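Local coordinates for 3-keto-5-aminohexanoate cleavage protein (Archaeoglobus fulgidus, PDB 3LOT) that probably cleaves 3-keto-5-aminohexanoate or a related beta-keto acid, using a zinc ion bound in a TIM-barrel fold, at residues D[69-72]-D[73-77]; D[305-309]-D[310-314]; D[101-104]-D[105-109]. All coordinates share one frame; numbering follows the deposited sequence. Where two conformers were deposited one is given.

Interaction 1. Residues D[69-72]-D[73-77]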
loop_
_atom_site.group_PDB
_atom_site.type_symbol
_atom_site.label_atom_id
_atom_site.label_comp_id
_atom_site.label_asym_id
_atom_site.label_seq_id
_atom_site.Cartn_x
_atom_site.Cartn_y
_atom_site.Cartn_z
ATOM N N ARG D 69 7.912 -41.016 12.833
ATOM C CA ARG D 69 8.479 -42.016 11.927
ATOM C C ARG D 69 7.364 -42.946 11.449
ATOM O O ARG D 69 7.260 -43.243 10.244
ATOM C CB ARG D 69 9.626 -42.790 12.547
ATOM C CG ARG D 69 10.352 -43.650 11.496
ATOM C CD ARG D 69 11.440 -44.479 12.066
ATOM N NE ARG D 69 12.300 -43.759 12.999
ATOM C CZ ARG D 69 13.315 -42.972 12.657
ATOM N NH1 ARG D 69 13.617 -42.740 11.374
ATOM N NH2 ARG D 69 14.043 -42.397 13.613
ATOM N N TYR D 70 6.518 -43.358 12.386
ATOM C CA TYR D 70 5.392 -44.211 12.061
ATOM C C TYR D 70 4.438 -43.549 11.076
ATOM O O TYR D 70 4.099 -44.152 10.058
ATOM C CB TYR D 70 4.659 -44.652 13.338
ATOM C CG TYR D 70 3.430 -45.468 13.082
ATOM C CD1 TYR D 70 3.498 -46.868 12.946
ATOM C CD2 TYR D 70 2.198 -44.855 12.984
ATOM C CE1 TYR D 70 2.331 -47.619 12.711
ATOM C CE2 TYR D 70 1.063 -45.561 12.738
ATOM C CZ TYR D 70 1.114 -46.938 12.586
ATOM O OH TYR D 70 -0.066 -47.616 12.366
ATOM N N ILE D 71 3.987 -42.337 11.391
ATOM C CA ILE D 71 3.037 -41.604 10.549
ATOM C C ILE D 71 3.567 -41.407 9.122
ATOM O O ILE D 71 2.896 -41.715 8.128
ATOM C CB ILE D 71 2.706 -40.223 11.140
ATOM C CG1 ILE D 71 1.993 -40.391 12.482
ATOM C CG2 ILE D 71 1.830 -39.431 10.196
ATOM C CD1 ILE D 71 1.740 -39.117 13.225
ATOM N N CYS D 72 4.816 -40.986 9.020
ATOM C CA CYS D 72 5.388 -40.666 7.698
ATOM C C CYS D 72 5.605 -41.922 6.882
ATOM O O CYS D 72 5.316 -41.944 5.690
ATOM C CB CYS D 72 6.672 -39.856 7.846
ATOM S SG CYS D 72 6.311 -38.265 8.557
ATOM N N ARG D 73 6.063 -42.990 7.530
ATOM C CA ARG D 73 6.290 -44.229 6.823
ATOM C C ARG D 73 4.982 -44.796 6.267
ATOM O O ARG D 73 4.923 -45.272 5.136
ATOM C CB ARG D 73 6.951 -45.272 7.737
ATOM C CG ARG D 73 7.207 -46.622 7.035
ATOM C CD ARG D 73 7.930 -47.640 7.951
ATOM N NE ARG D 73 7.267 -47.749 9.255
ATOM C CZ ARG D 73 7.818 -47.459 10.440
ATOM N NH1 ARG D 73 9.084 -47.070 10.552
ATOM N NH2 ARG D 73 7.088 -47.607 11.546
ATOM N N GLU D 74 3.938 -44.747 7.078
ATOM C CA GLU D 74 2.638 -45.268 6.681
ATOM C C GLU D 74 1.998 -44.435 5.590
ATOM O O GLU D 74 1.347 -44.997 4.707
ATOM C CB GLU D 74 1.712 -45.373 7.907
ATOM C CG GLU D 74 2.162 -46.442 8.924
ATOM C CD GLU D 74 1.840 -47.857 8.457
ATOM O OE1 GLU D 74 0.668 -48.119 8.144
ATOM O OE2 GLU D 74 2.740 -48.704 8.404
ATOM N N ILE D 75 2.145 -43.103 5.635
ATOM C CA ILE D 75 1.635 -42.277 4.525
ATOM C C ILE D 75 2.377 -42.681 3.231
ATOM O O ILE D 75 1.758 -42.938 2.155
ATOM C CB ILE D 75 1.792 -40.755 4.760
ATOM C CG1 ILE D 75 0.929 -40.279 5.936
ATOM C CG2 ILE D 75 1.346 -39.972 3.491
ATOM C CD1 ILE D 75 1.333 -38.898 6.484
ATOM N N LYS D 76 3.699 -42.782 3.331
ATOM C CA LYS D 76 4.541 -43.099 2.136
ATOM C C LYS D 76 4.199 -44.464 1.495
ATOM O O LYS D 76 4.266 -44.601 0.286
ATOM C CB LYS D 76 6.031 -43.010 2.504
ATOM C CG LYS D 76 7.034 -43.322 1.403
ATOM C CD LYS D 76 8.425 -43.111 1.966
ATOM C CE LYS D 76 9.519 -43.696 1.129
ATOM N NZ LYS D 76 9.377 -45.153 1.129
ATOM N N LYS D 77 3.821 -45.448 2.311
ATOM C CA LYS D 77 3.326 -46.717 1.784
ATOM C C LYS D 77 2.129 -46.567 0.860
ATOM O O LYS D 77 2.008 -47.305 -0.109
ATOM C CB LYS D 77 2.897 -47.653 2.908
ATOM C CG LYS D 77 4.040 -48.371 3.555
ATOM C CD LYS D 77 3.506 -49.295 4.647
ATOM C CE LYS D 77 4.620 -49.680 5.590
ATOM N NZ LYS D 77 4.093 -50.549 6.669
#
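Y70 and E74, one turn apart on the outer side of barrel helix 65-78, meet through a CH-pi contact, the centre of an i to i+4 packing along this helix. E74 CG stands over one face of the Y70 ring, 3.9 Å from its centroid. The chain bends at chi2 (-76°), and the E74 carboxylate ends with its plane only 10° from that of the ring. Its OE2 forms a salt bridge with K77 NZ at 2.9 Å, the amine arriving on the syn side but tilted out of the carboxylate plane. Cutting E74 back to an alanine removes CG and the carboxylate, which would probably cost the Y70 ring its CH-pi partner and leave the K77 ammonium without its carboxylate mate. The phenol is held at its far end by a hydrogen bond between its OH group and D32 OD1. R73 curls back toward the preceding turn through its bend at chi3 (50°): its NH2 comes 3.9 Å from Y70 CD1, with the guanidinium almost perpendicular to the ring, while its NH1 lies 3.8 Å from R69 CG. R69 NE has its own salt bridge with E66. Beneath, the backbone is regularly bonded, with R73 N to R69 O and E74 N to Y70 O both at 3.0 Å. On the buried side the side chains of I71 and I75 lie side by side, pointing the same way, with I71 CG2 3.8 Å from I75 CD1. These two isoleucines press on I51 of strand 48-54; I71 also meets I34 and I75 meets A38 of helix 31-43, while C72 and I75 rest on I83 of strand 82-85.

Interaction 2. Residues D[305-309]-D[310-314]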
loop_
_atom_site.group_PDB
_atom_site.type_symbol
_atom_site.label_atom_id
_atom_site.label_comp_id
_atom_site.label_asym_id
_atom_site.label_seq_id
_atom_site.Cartn_x
_atom_site.Cartn_y
_atom_site.Cartn_z
ATOM N N GLY D 305 12.028 -27.979 -6.036
ATOM C CA GLY D 305 13.364 -28.609 -6.084
ATOM C C GLY D 305 13.631 -29.622 -4.981
ATOM O O GLY D 305 14.664 -29.581 -4.337
ATOM N N LEU D 306 12.678 -30.527 -4.754
ATOM C CA LEU D 306 12.746 -31.466 -3.641
ATOM C C LEU D 306 13.476 -32.729 -4.042
ATOM O O LEU D 306 13.561 -33.038 -5.224
ATOM C CB LEU D 306 11.349 -31.800 -3.130
ATOM C CG LEU D 306 10.539 -30.602 -2.635
ATOM C CD1 LEU D 306 9.231 -31.087 -1.970
ATOM C CD2 LEU D 306 11.471 -29.838 -1.695
ATOM N N LYS D 307 13.972 -33.478 -3.068
ATOM C CA LYS D 307 14.931 -34.564 -3.375
ATOM C C LYS D 307 14.327 -35.853 -3.922
ATOM O O LYS D 307 15.026 -36.643 -4.629
ATOM C CB LYS D 307 15.826 -34.845 -2.183
ATOM C CG LYS D 307 15.188 -35.538 -0.981
ATOM C CD LYS D 307 16.110 -35.474 0.196
ATOM C CE LYS D 307 15.432 -35.883 1.485
ATOM N NZ LYS D 307 16.385 -35.858 2.613
ATOM N N GLY D 308 13.052 -36.083 -3.639
ATOM C CA GLY D 308 12.385 -37.305 -4.112
ATOM C C GLY D 308 11.782 -38.127 -2.988
ATOM O O GLY D 308 12.306 -38.155 -1.869
ATOM N N LYS D 309 10.694 -38.830 -3.298
ATOM C CA LYS D 309 9.880 -39.518 -2.258
ATOM C C LYS D 309 10.645 -40.609 -1.548
ATOM O O LYS D 309 10.416 -40.888 -0.364
ATOM C CB LYS D 309 8.552 -40.087 -2.847
ATOM C CG LYS D 309 8.669 -41.304 -3.771
ATOM C CD LYS D 309 7.339 -41.588 -4.499
ATOM C CE LYS D 309 7.502 -42.646 -5.620
ATOM N NZ LYS D 309 6.442 -42.606 -6.722
ATOM N N GLU D 310 11.556 -41.232 -2.272
ATOM C CA GLU D 310 12.331 -42.340 -1.720
ATOM C C GLU D 310 13.706 -41.950 -1.157
ATOM O O GLU D 310 14.432 -42.811 -0.700
ATOM C CB GLU D 310 12.567 -43.396 -2.809
ATOM C CG GLU D 310 11.315 -44.120 -3.286
ATOM C CD GLU D 310 10.703 -44.977 -2.212
ATOM O OE1 GLU D 310 11.295 -45.172 -1.111
ATOM O OE2 GLU D 310 9.592 -45.438 -2.465
ATOM N N ARG D 311 14.070 -40.676 -1.217
ATOM C CA ARG D 311 15.361 -40.231 -0.647
ATOM C C ARG D 311 15.227 -39.754 0.815
ATOM O O ARG D 311 16.142 -39.137 1.383
ATOM C CB ARG D 311 16.037 -39.190 -1.563
ATOM C CG ARG D 311 16.750 -39.866 -2.734
ATOM C CD ARG D 311 17.283 -38.922 -3.827
ATOM N NE ARG D 311 17.779 -39.681 -4.973
ATOM C CZ ARG D 311 19.007 -40.213 -5.077
ATOM N NH1 ARG D 311 19.903 -40.047 -4.111
ATOM N NH2 ARG D 311 19.363 -40.892 -6.171
ATOM N N VAL D 312 14.097 -40.085 1.428
ATOM C CA VAL D 312 13.842 -39.764 2.820
ATOM C C VAL D 312 14.326 -40.950 3.664
ATOM O O VAL D 312 14.623 -42.042 3.126
ATOM C CB VAL D 312 12.316 -39.400 3.051
ATOM C CG1 VAL D 312 11.912 -38.259 2.179
ATOM C CG2 VAL D 312 11.377 -40.599 2.781
ATOM N N ASN D 313 14.402 -40.744 4.975
ATOM C CA ASN D 313 14.811 -41.785 5.938
ATOM C C ASN D 313 13.577 -42.384 6.672
ATOM O O ASN D 313 13.556 -42.482 7.913
ATOM C CB ASN D 313 15.755 -41.143 6.946
ATOM C CG ASN D 313 16.813 -42.071 7.456
ATOM O OD1 ASN D 313 17.143 -43.060 6.820
ATOM N ND2 ASN D 313 17.378 -41.739 8.628
ATOM N N PHE D 314 12.564 -42.770 5.901
ATOM C CA PHE D 314 11.375 -43.480 6.404
ATOM C C PHE D 314 10.610 -44.143 5.227
ATOM O O PHE D 314 11.006 -44.001 4.049
ATOM C CB PHE D 314 10.452 -42.513 7.191
ATOM C CG PHE D 314 9.906 -41.366 6.369
ATOM C CD1 PHE D 314 8.822 -41.547 5.513
ATOM C CD2 PHE D 314 10.455 -40.092 6.483
ATOM C CE1 PHE D 314 8.296 -40.473 4.767
ATOM C CE2 PHE D 314 9.943 -39.023 5.758
ATOM C CZ PHE D 314 8.874 -39.222 4.863
ATOM O OXT PHE D 314 9.551 -44.820 5.372
HETATM O O HOH W 1 18.429 -37.468 2.465
HETATM O O HOH W 2 15.374 -39.458 -6.165
#
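G308 and R311 close a type I beta turn in the C-terminal tail that follows helix 297-304. R311 N donates to G308 O at 3.1 Å, a fairly straight bond whose donor stands well above the carbonyl plane, 62° out of it. G308 has backbone angles at which a side chain would collide with the preceding carbonyl oxygen, and its own N is held by E110 OE2. The K307 side chain crosses that of R311 obliquely: CG packs on R311 CB at 3.8 Å, and the extended chain carries CE past R311 O at 3.3 Å. Its NZ donates a hydrogen bond to water 1 at 2.6 Å, and that water donates on to R311 O; NZ also bonds the carbonyl oxygens of K108, its strongest partner outside the segments, and D168. A second water accepts from R311 NE and donates to K307 O, but R311 has two deposited conformers, so this bridge holds only for the one given. V312 leads the chain out of the turn, with its CG2 3.3 Å from K309 O. The same methyl sits 3.4 Å above the plane of the F314 ring, over its centre.

Interaction 3. Residues D[101-104]-D[105-109]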
loop_
_atom_site.group_PDB
_atom_site.type_symbol
_atom_site.label_atom_id
_atom_site.label_comp_id
_atom_site.label_asym_id
_atom_site.label_seq_id
_atom_site.Cartn_x
_atom_site.Cartn_y
_atom_site.Cartn_z
ATOM N N ALA D 101 13.715 -29.670 16.336
ATOM C CA ALA D 101 14.431 -29.919 15.068
ATOM C C ALA D 101 14.860 -31.375 14.856
ATOM O O ALA D 101 15.209 -31.757 13.732
ATOM C CB ALA D 101 15.664 -29.028 14.957
ATOM N N LYS D 102 14.813 -32.190 15.906
ATOM C CA LYS D 102 15.369 -33.577 15.851
ATOM C C LYS D 102 14.712 -34.491 14.823
ATOM O O LYS D 102 15.301 -35.475 14.373
ATOM C CB LYS D 102 15.254 -34.245 17.212
ATOM C CG LYS D 102 16.129 -33.609 18.234
ATOM C CD LYS D 102 16.085 -34.355 19.547
ATOM C CE LYS D 102 17.385 -34.124 20.376
ATOM N NZ LYS D 102 17.015 -34.148 21.839
ATOM N N VAL D 103 13.479 -34.172 14.472
ATOM C CA VAL D 103 12.774 -34.893 13.444
ATOM C C VAL D 103 13.521 -34.824 12.111
ATOM O O VAL D 103 13.421 -35.763 11.337
ATOM C CB VAL D 103 11.291 -34.385 13.310
ATOM C CG1 VAL D 103 11.204 -33.022 12.620
ATOM C CG2 VAL D 103 10.458 -35.395 12.586
ATOM N N VAL D 104 14.307 -33.760 11.872
ATOM C CA VAL D 104 14.952 -33.555 10.556
ATOM C C VAL D 104 16.117 -34.542 10.336
ATOM O O VAL D 104 16.140 -35.221 9.315
ATOM C CB VAL D 104 15.263 -32.066 10.268
ATOM C CG1 VAL D 104 16.055 -31.886 8.988
ATOM C CG2 VAL D 104 13.926 -31.252 10.184
ATOM N N PRO D 105 17.015 -34.701 11.311
ATOM C CA PRO D 105 18.052 -35.713 11.154
ATOM C C PRO D 105 17.548 -37.156 11.314
ATOM O O PRO D 105 18.080 -38.076 10.673
ATOM C CB PRO D 105 19.056 -35.354 12.258
ATOM C CG PRO D 105 18.281 -34.506 13.202
ATOM C CD PRO D 105 17.405 -33.718 12.327
ATOM N N ALA D 106 16.520 -37.348 12.129
ATOM C CA ALA D 106 15.900 -38.669 12.267
ATOM C C ALA D 106 15.219 -39.135 10.972
ATOM O O ALA D 106 15.429 -40.274 10.508
ATOM C CB ALA D 106 14.939 -38.689 13.437
ATOM N N LEU D 107 14.385 -38.271 10.395
ATOM C CA LEU D 107 13.570 -38.642 9.231
ATOM C C LEU D 107 14.118 -38.175 7.883
ATOM O O LEU D 107 13.725 -38.718 6.855
ATOM C CB LEU D 107 12.105 -38.169 9.379
ATOM C CG LEU D 107 11.133 -39.041 10.200
ATOM C CD1 LEU D 107 11.589 -39.175 11.583
ATOM C CD2 LEU D 107 9.736 -38.476 10.147
ATOM N N LYS D 108 14.994 -37.184 7.872
ATOM C CA LYS D 108 15.476 -36.567 6.620
ATOM C C LYS D 108 14.369 -36.355 5.595
ATOM O O LYS D 108 14.403 -36.899 4.502
ATOM C CB LYS D 108 16.619 -37.410 6.035
ATOM C CG LYS D 108 17.761 -37.634 6.982
ATOM C CD LYS D 108 18.788 -38.557 6.368
ATOM C CE LYS D 108 20.144 -38.423 6.972
ATOM N NZ LYS D 108 20.113 -38.506 8.455
ATOM N N PRO D 109 13.337 -35.574 5.962
ATOM C CA PRO D 109 12.240 -35.365 5.053
ATOM C C PRO D 109 12.640 -34.459 3.896
ATOM O O PRO D 109 13.667 -33.769 3.952
ATOM C CB PRO D 109 11.175 -34.645 5.925
ATOM C CG PRO D 109 11.983 -33.931 6.976
ATOM C CD PRO D 109 13.195 -34.805 7.214
#
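V103 and L107 form the apolar centre, V103 CG2 nesting against the two methyls of L107, with CD2 at 4.0 Å. CG2 is the V103 branch that lies anti to the backbone N, which turns it along the helix toward the next turn. Both residues are buried against F68 of helix 65-78; V103 also meets V85 of strand 82-85, and L107 meets C72. On another side of the backbone V104 faces I163 and F164 of helix 154-166, and here the fit across the V104-P105 peptide is tight: V104 CB is 3.4 Å from P105 CD, forced by the proline ring attached to the very next nitrogen. P109, further on, brings its CD near V104 as well. V103 to L107 belong to a short helix on the beta-alpha-beta crossover that joins parallel barrel strands 82-85 and 111-115. P105 falls in the first turn of this helix, where a missing N-H costs little. A101 O, which a regular turn would pair with residue 105, instead receives V104 N at 2.9 Å, and P105 CG lies 3.3 Å from K102 O. The helical bonds then follow: A106 N to K102 O at 3.2 Å, L107 N to V103 O at 2.8 Å, and K108 N to V104 O at 2.7 Å, the last bent to 135° at the hydrogen. K108, just past the helix, has a positive phi (42°). Its side chain turns back through a bend at chi4 (51°), bringing NZ to P105 O at 3.0 Å, in the carbonyl plane and on a lone pair; N167 OD1 is a second partner of the ammonium. At the opposite end of the segment, the exposed K102 side chain points its ammonium to a salt bridge with E99 OE1.

The three contacts form one cluster on the same side of the chain's centre, their centres 12 to 14 Å apart. The tail of interaction 2 touches both of the others: E310 OE1 takes a salt bridge from K76 NZ of interaction 1 at 2.9 Å, and N313 N approaches L107 O of interaction 3 at 2.8 Å, probably as a hydrogen bond. Interactions 1 and 3 also meet directly, C72 SG packing on L107 CD2 at 3.8 Å and R69 NH1 probably bonding to A106 O. None reaches the zinc bound by H50, H52 and E262: the side chains of I71 and V103 lie about 12 and 11 Å from it.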